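Local coordinates for O-methyltransferase (Coxiella burnetii, PDB 3TR6), which probably transfers a methyl group from S-adenosylmethionine to an oxygen of its acceptor, and here holds S-adenosylhomocysteine and a nickel ion, at residues A138-I144 and S160-E166; E205-M209 and L220-K224. One frame throughout, in Å; residues are numbered along the deposited sequence.

Contact 1 of 2, residues A138-I144 and S160-E166; sequences AWQYDLI and SLKLLRE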
loop_
_atom_site.group_PDB
_atom_site.type_symbol
_atom_site.label_atom_id
_atom_site.label_comp_id
_atom_site.label_asym_id
_atom_site.label_seq_id
_atom_site.Cartn_x
_atom_site.Cartn_y
_atom_site.Cartn_z
ATOM N N ALA A 138 8.199 -14.719 -19.940
ATOM C CA ALA A 138 7.137 -15.059 -19.005
ATOM C C ALA A 138 7.731 -15.435 -17.647
ATOM O O ALA A 138 8.733 -16.148 -17.584
ATOM C CB ALA A 138 6.294 -16.201 -19.558
ATOM N N TRP A 139 7.114 -14.940 -16.574
ATOM C CA TRP A 139 7.545 -15.217 -15.199
ATOM C C TRP A 139 8.809 -14.449 -14.798
ATOM O O TRP A 139 9.405 -14.718 -13.754
ATOM C CB TRP A 139 7.769 -16.718 -14.977
ATOM C CG TRP A 139 6.570 -17.591 -15.231
ATOM C CD1 TRP A 139 6.182 -18.125 -16.427
ATOM C CD2 TRP A 139 5.622 -18.055 -14.258
ATOM N NE1 TRP A 139 5.045 -18.884 -16.260
ATOM C CE2 TRP A 139 4.683 -18.858 -14.939
ATOM C CE3 TRP A 139 5.474 -17.866 -12.880
ATOM C CZ2 TRP A 139 3.609 -19.467 -14.290
ATOM C CZ3 TRP A 139 4.403 -18.473 -12.236
ATOM C CH2 TRP A 139 3.487 -19.263 -12.942
ATOM N N GLN A 140 9.214 -13.489 -15.620
ATOM C CA GLN A 140 10.479 -12.795 -15.394
ATOM C C GLN A 140 10.368 -11.457 -14.661
ATOM O O GLN A 140 11.358 -10.962 -14.125
ATOM C CB GLN A 140 11.220 -12.602 -16.719
ATOM C CG GLN A 140 11.611 -13.911 -17.384
ATOM C CD GLN A 140 12.413 -14.805 -16.461
ATOM O OE1 GLN A 140 11.983 -15.906 -16.108
ATOM N NE2 GLN A 140 13.586 -14.332 -16.058
ATOM N N TYR A 141 9.174 -10.876 -14.628
ATOM C CA TYR A 141 9.009 -9.545 -14.058
ATOM C C TYR A 141 8.456 -9.532 -12.636
ATOM O O TYR A 141 7.695 -10.419 -12.241
ATOM C CB TYR A 141 8.186 -8.667 -15.003
ATOM C CG TYR A 141 8.924 -8.405 -16.285
ATOM C CD1 TYR A 141 9.749 -7.298 -16.411
ATOM C CD2 TYR A 141 8.844 -9.294 -17.354
ATOM C CE1 TYR A 141 10.450 -7.062 -17.567
ATOM C CE2 TYR A 141 9.546 -9.063 -18.521
ATOM C CZ TYR A 141 10.347 -7.944 -18.619
ATOM O OH TYR A 141 11.055 -7.692 -19.771
ATOM N N ASP A 142 8.860 -8.511 -11.883
ATOM C CA ASP A 142 8.511 -8.370 -10.477
ATOM C C ASP A 142 7.315 -7.450 -10.277
ATOM O O ASP A 142 6.434 -7.728 -9.464
ATOM C CB ASP A 142 9.712 -7.827 -9.708
ATOM C CG ASP A 142 10.913 -8.744 -9.795
ATOM O OD1 ASP A 142 10.739 -9.971 -9.621
ATOM O OD2 ASP A 142 12.026 -8.237 -10.050
ATOM N N LEU A 143 7.289 -6.358 -11.033
ATOM C CA LEU A 143 6.283 -5.324 -10.855
ATOM C C LEU A 143 5.890 -4.709 -12.186
ATOM O O LEU A 143 6.745 -4.260 -12.948
ATOM C CB LEU A 143 6.817 -4.238 -9.915
ATOM C CG LEU A 143 5.970 -2.972 -9.738
ATOM C CD1 LEU A 143 4.573 -3.320 -9.271
ATOM C CD2 LEU A 143 6.634 -2.010 -8.767
ATOM N N ILE A 144 4.592 -4.690 -12.465
ATOM C CA ILE A 144 4.086 -4.044 -13.670
ATOM C C ILE A 144 3.034 -2.974 -13.343
ATOM O O ILE A 144 2.036 -3.249 -12.674
ATOM C CB ILE A 144 3.512 -5.072 -14.668
ATOM C CG1 ILE A 144 4.584 -6.090 -15.059
ATOM C CG2 ILE A 144 2.986 -4.378 -15.910
ATOM C CD1 ILE A 144 4.099 -7.172 -16.017
ATOM N N SER A 160 0.125 -9.049 -18.302
ATOM C CA SER A 160 0.996 -8.784 -17.165
ATOM C C SER A 160 1.057 -9.969 -16.204
ATOM O O SER A 160 2.065 -10.178 -15.535
ATOM C CB SER A 160 0.558 -7.517 -16.427
ATOM O OG SER A 160 0.834 -6.362 -17.199
ATOM N N LEU A 161 -0.023 -10.739 -16.133
ATOM C CA LEU A 161 -0.024 -11.949 -15.320
ATOM C C LEU A 161 0.976 -12.965 -15.859
ATOM O O LEU A 161 1.739 -13.560 -15.102
ATOM C CB LEU A 161 -1.418 -12.569 -15.257
ATOM C CG LEU A 161 -2.290 -12.152 -14.076
ATOM C CD1 LEU A 161 -3.615 -12.895 -14.111
ATOM C CD2 LEU A 161 -1.560 -12.421 -12.774
ATOM N N LYS A 162 0.967 -13.156 -17.172
ATOM C CA LYS A 162 1.868 -14.107 -17.809
ATOM C C LYS A 162 3.324 -13.722 -17.563
ATOM O O LYS A 162 4.176 -14.585 -17.356
ATOM C CB LYS A 162 1.598 -14.173 -19.317
ATOM C CG LYS A 162 0.205 -14.654 -19.708
ATOM C CD LYS A 162 0.024 -14.594 -21.222
ATOM C CE LYS A 162 -1.274 -15.247 -21.672
ATOM N NZ LYS A 162 -2.485 -14.480 -21.259
ATOM N N LEU A 163 3.597 -12.420 -17.581
ATOM C CA LEU A 163 4.960 -11.907 -17.479
ATOM C C LEU A 163 5.476 -11.814 -16.043
ATOM O O LEU A 163 6.676 -11.647 -15.814
ATOM C CB LEU A 163 5.058 -10.536 -18.152
ATOM C CG LEU A 163 5.029 -10.522 -19.680
ATOM C CD1 LEU A 163 4.515 -9.192 -20.203
ATOM C CD2 LEU A 163 6.407 -10.834 -20.250
ATOM N N LEU A 164 4.569 -11.913 -15.077
ATOM C CA LEU A 164 4.946 -11.772 -13.676
ATOM C C LEU A 164 5.477 -13.068 -13.095
ATOM O O LEU A 164 4.948 -14.147 -13.370
ATOM C CB LEU A 164 3.763 -11.289 -12.832
ATOM C CG LEU A 164 3.425 -9.796 -12.854
ATOM C CD1 LEU A 164 2.296 -9.519 -11.883
ATOM C CD2 LEU A 164 4.646 -8.950 -12.520
ATOM N N ARG A 165 6.526 -12.954 -12.287
ATOM C CA ARG A 165 6.991 -14.085 -11.501
ATOM C C ARG A 165 5.926 -14.447 -10.477
ATOM O O ARG A 165 4.946 -13.725 -10.296
ATOM C CB ARG A 165 8.295 -13.757 -10.773
ATOM C CG ARG A 165 8.142 -12.781 -9.613
ATOM C CD ARG A 165 9.366 -12.824 -8.714
ATOM N NE ARG A 165 9.457 -11.704 -7.778
ATOM C CZ ARG A 165 8.849 -11.652 -6.597
ATOM N NH1 ARG A 165 8.070 -12.648 -6.199
ATOM N NH2 ARG A 165 9.012 -10.594 -5.818
ATOM N N GLU A 166 6.118 -15.579 -9.814
ATOM C CA GLU A 166 5.267 -15.953 -8.702
ATOM C C GLU A 166 5.493 -14.926 -7.597
ATOM O O GLU A 166 6.632 -14.681 -7.196
ATOM C CB GLU A 166 5.639 -17.352 -8.225
ATOM C CG GLU A 166 4.660 -17.983 -7.261
ATOM C CD GLU A 166 4.928 -19.464 -7.071
ATOM O OE1 GLU A 166 4.689 -20.241 -8.026
ATOM O OE2 GLU A 166 5.387 -19.847 -5.972
#
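The Tyr-141 and Leu-163 side chains run alongside each other in the same direction. The contact belongs to the Rossmann-like sheet of S-adenosylmethionine-dependent methyltransferases. Strand 141-146 is followed by helix 153-163, which leads back into strand 168-173 beside it, a parallel beta-alpha-beta crossover. Residues around the helix's last turn meet the chain entering strand 141-146. The Tyr-141 ring turns its edge to the Leu-163 carbonyl, and CE2 of Tyr-141 lies 4.0 Å from CD2 of Leu-163. Leu-129 and Leu-132 of helix 125-133 pack on Leu-163 as well. Farther along the strand, Ile-144 points toward the helix. Its CG1 stands beside the backbone N (chi1 -59°), and CD1 reaches 3.6 Å from CB of Ser-160. CG1 of Ile-144 also meets CD2 of Leu-164, at 3.8 Å, with the two side chains at a slant to one another. OG of Ser-160 is hydrogen-bonded to the backbone O of Tyr-156, one turn earlier in its own helix. Around the parallel beta bridge of Tyr-141 with Leu-164, main-chain bonds join the segments. Tyr-141 N donates to Leu-163 O at 2.9 Å, and Arg-165 N donates to Tyr-141 O at 2.8 Å. The Trp-139 N gives a more bent bond to Lys-162 O, which also lies over one face of the indole. Glu-166 N sits at the edge of that ring. Next to the Tyr-141/Leu-164 pair, Asp-142 and Arg-165 form a salt bridge. Arg-165 is extended from CG to NE, and its guanidinium plane is turned 60° against the carboxylate plane. The other carboxylate oxygen, OD2 of Asp-142, takes hydrogen bonds from the backbone N atoms of Lys-66 and Lys-67. Arg-165 NE meets OD1 of Asp-142 at 2.8 Å, in the guanidinium plane but 29° out of the carboxylate plane.

Contact 2 of 2, residues E205-M209 and L220-K224; sequences ERVDM and LARKK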
loop_
_atom_site.group_PDB
_atom_site.type_symbol
_atom_site.label_atom_id
_atom_site.label_comp_id
_atom_site.label_asym_id
_atom_site.label_seq_id
_atom_site.Cartn_x
_atom_site.Cartn_y
_atom_site.Cartn_z
ATOM N N GLU A 205 -9.170 -15.438 -8.827
ATOM C CA GLU A 205 -8.532 -16.259 -7.802
ATOM C C GLU A 205 -7.067 -16.553 -8.099
ATOM O O GLU A 205 -6.427 -17.325 -7.388
ATOM C CB GLU A 205 -9.307 -17.561 -7.601
ATOM C CG GLU A 205 -10.484 -17.428 -6.646
ATOM C CD GLU A 205 -11.406 -18.629 -6.687
ATOM O OE1 GLU A 205 -11.219 -19.490 -7.573
ATOM O OE2 GLU A 205 -12.320 -18.713 -5.837
ATOM N N ARG A 206 -6.540 -15.931 -9.147
ATOM C CA ARG A 206 -5.136 -16.079 -9.502
ATOM C C ARG A 206 -4.277 -15.076 -8.742
ATOM O O ARG A 206 -3.045 -15.145 -8.770
ATOM C CB ARG A 206 -4.957 -15.869 -11.001
ATOM C CG ARG A 206 -5.763 -16.821 -11.855
ATOM C CD ARG A 206 -5.667 -16.456 -13.316
ATOM N NE ARG A 206 -6.370 -15.213 -13.609
ATOM C CZ ARG A 206 -6.466 -14.679 -14.819
ATOM N NH1 ARG A 206 -5.903 -15.283 -15.855
ATOM N NH2 ARG A 206 -7.125 -13.542 -14.992
ATOM N N VAL A 207 -4.938 -14.144 -8.060
ATOM C CA VAL A 207 -4.247 -13.056 -7.380
ATOM C C VAL A 207 -4.806 -12.786 -5.990
ATOM O O VAL A 207 -5.930 -13.170 -5.673
ATOM C CB VAL A 207 -4.348 -11.742 -8.183
ATOM C CG1 VAL A 207 -3.706 -11.892 -9.544
ATOM C CG2 VAL A 207 -5.807 -11.320 -8.322
ATOM N N ASP A 208 -3.997 -12.132 -5.164
ATOM C CA ASP A 208 -4.480 -11.471 -3.959
ATOM C C ASP A 208 -4.443 -9.983 -4.264
ATOM O O ASP A 208 -3.487 -9.495 -4.866
ATOM C CB ASP A 208 -3.589 -11.788 -2.756
ATOM C CG ASP A 208 -3.741 -13.221 -2.276
ATOM O OD1 ASP A 208 -4.889 -13.712 -2.220
ATOM O OD2 ASP A 208 -2.711 -13.858 -1.967
HETATM N N MSE A 209 -5.478 -9.255 -3.868
HETATM C CA MSE A 209 -5.575 -7.860 -4.281
HETATM C C MSE A 209 -6.036 -6.891 -3.201
HETATM O O MSE A 209 -6.412 -7.283 -2.095
HETATM C CB MSE A 209 -6.448 -7.730 -5.537
HETATM C CG MSE A 209 -7.862 -8.282 -5.397
HETATM SE SE MSE A 209 -9.100 -7.013 -4.577
HETATM C CE MSE A 209 -9.183 -5.677 -5.998
ATOM N N LEU A 220 -3.860 -3.171 -6.489
ATOM C CA LEU A 220 -2.674 -4.013 -6.454
ATOM C C LEU A 220 -3.100 -5.472 -6.506
ATOM O O LEU A 220 -3.963 -5.898 -5.746
ATOM C CB LEU A 220 -1.859 -3.749 -5.193
ATOM C CG LEU A 220 -1.504 -2.287 -4.943
ATOM C CD1 LEU A 220 -0.751 -2.130 -3.629
ATOM C CD2 LEU A 220 -0.697 -1.719 -6.101
ATOM N N ALA A 221 -2.498 -6.229 -7.417
ATOM C CA ALA A 221 -2.802 -7.647 -7.561
ATOM C C ALA A 221 -1.519 -8.474 -7.550
ATOM O O ALA A 221 -0.718 -8.410 -8.483
ATOM C CB ALA A 221 -3.591 -7.894 -8.834
ATOM N N ARG A 222 -1.327 -9.240 -6.480
ATOM C CA ARG A 222 -0.175 -10.123 -6.361
ATOM C C ARG A 222 -0.470 -11.496 -6.963
ATOM O O ARG A 222 -1.437 -12.155 -6.581
ATOM C CB ARG A 222 0.228 -10.267 -4.894
ATOM C CG ARG A 222 1.427 -11.162 -4.663
ATOM C CD ARG A 222 1.655 -11.410 -3.182
ATOM N NE ARG A 222 2.794 -12.293 -2.967
ATOM C CZ ARG A 222 2.715 -13.619 -2.945
ATOM N NH1 ARG A 222 1.544 -14.217 -3.117
ATOM N NH2 ARG A 222 3.807 -14.344 -2.750
ATOM N N LYS A 223 0.368 -11.921 -7.902
ATOM C CA LYS A 223 0.216 -13.222 -8.543
ATOM C C LYS A 223 0.507 -14.355 -7.555
ATOM O O LYS A 223 1.632 -14.495 -7.070
ATOM C CB LYS A 223 1.141 -13.321 -9.759
ATOM C CG LYS A 223 0.939 -14.574 -10.595
ATOM C CD LYS A 223 1.881 -14.601 -11.788
ATOM C CE LYS A 223 1.652 -15.836 -12.648
ATOM N NZ LYS A 223 2.638 -15.931 -13.759
ATOM N N LYS A 224 -0.514 -15.159 -7.264
ATOM C CA LYS A 224 -0.406 -16.232 -6.278
ATOM C C LYS A 224 0.472 -17.395 -6.727
ATOM O O LYS A 224 0.714 -17.592 -7.924
ATOM C CB LYS A 224 -1.792 -16.753 -5.880
ATOM C CG LYS A 224 -2.649 -15.728 -5.176
ATOM C CD LYS A 224 -3.674 -16.372 -4.259
ATOM C CE LYS A 224 -4.712 -17.157 -5.036
ATOM N NZ LYS A 224 -5.947 -17.380 -4.226
#
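Val-207 and Ala-221 form the close-packed part of this contact. CB of Val-207 lies 4.0 Å from CB of Ala-221, and both side chains are on one face of the sheet. CB of Met-209, a selenomethionine, sits on the same face, 4.4 Å from CB of Ala-221. CG of Met-209 is tucked over the backbone, with N and C on its two sides (chi1 57°), and two more bends carry the selenium off from Ala-221. The side chain packs on Val-201 of helix 189-203. Val-207 is covered on this face by Tyr-157 and Leu-161 of helix 153-163. The backbones are drawn together by a reciprocal pair of bonds. Asp-208 N donates to Arg-222 O at 2.9 Å, and Arg-222 N donates to Asp-208 O at 2.7 Å. This is the antiparallel beta hairpin 207-212/218-223, the last two strands of the methyltransferase sheet, with 207-212 outermost within the chain. Asp-208 and Arg-222 form a hydrogen-bonded pair of it. Their side chains share the other face, but OD2 of Asp-208 stays 4.4 Å from NH1 of Arg-222, too far for a salt bridge. The second subunit of the dimer approaches here: its Leu-58 packs on Asp-208, and its Lys-61 packs on Arg-222. The contact is looser where Glu-205 and Arg-206 meet Lys-224, and the first two are exposed. One further main-chain bond persists, from Lys-224 N to Arg-206 O at 2.9 Å. The Lys-224 side chain then passes over the 205-208 backbone, bent at chi3 (-67°), and crosses Asp-208 at about a right angle. Its aliphatic part does the touching, with CD 3.5 Å from OD2 of Asp-208. The ammonium is less engaged with that carboxylate: NZ of Lys-224 remains 4.3 Å from OD1 of Asp-208.

Contacts 1 and 2 belong to one sheet, with strand 168-173 between strand 141-146 and strand 218-223. Their centres are 12 Å apart. Lys-223 of contact 2 ties them directly. Its NZ lies 2.9 Å from Leu-161 O and 2.9 Å from Leu-164 O, both probable hydrogen bonds, and makes a cation-pi contact with Trp-139. Arg-206 packs on Leu-161 and forms salt bridges with Glu-158 and Asp-204. Neither contact reaches the cofactor pocket. The Ile-144 side chain is about 11 Å from bound S-adenosylhomocysteine and about 14 Å from the nickel ion. The Leu-220 side chain is about 13 Å from each.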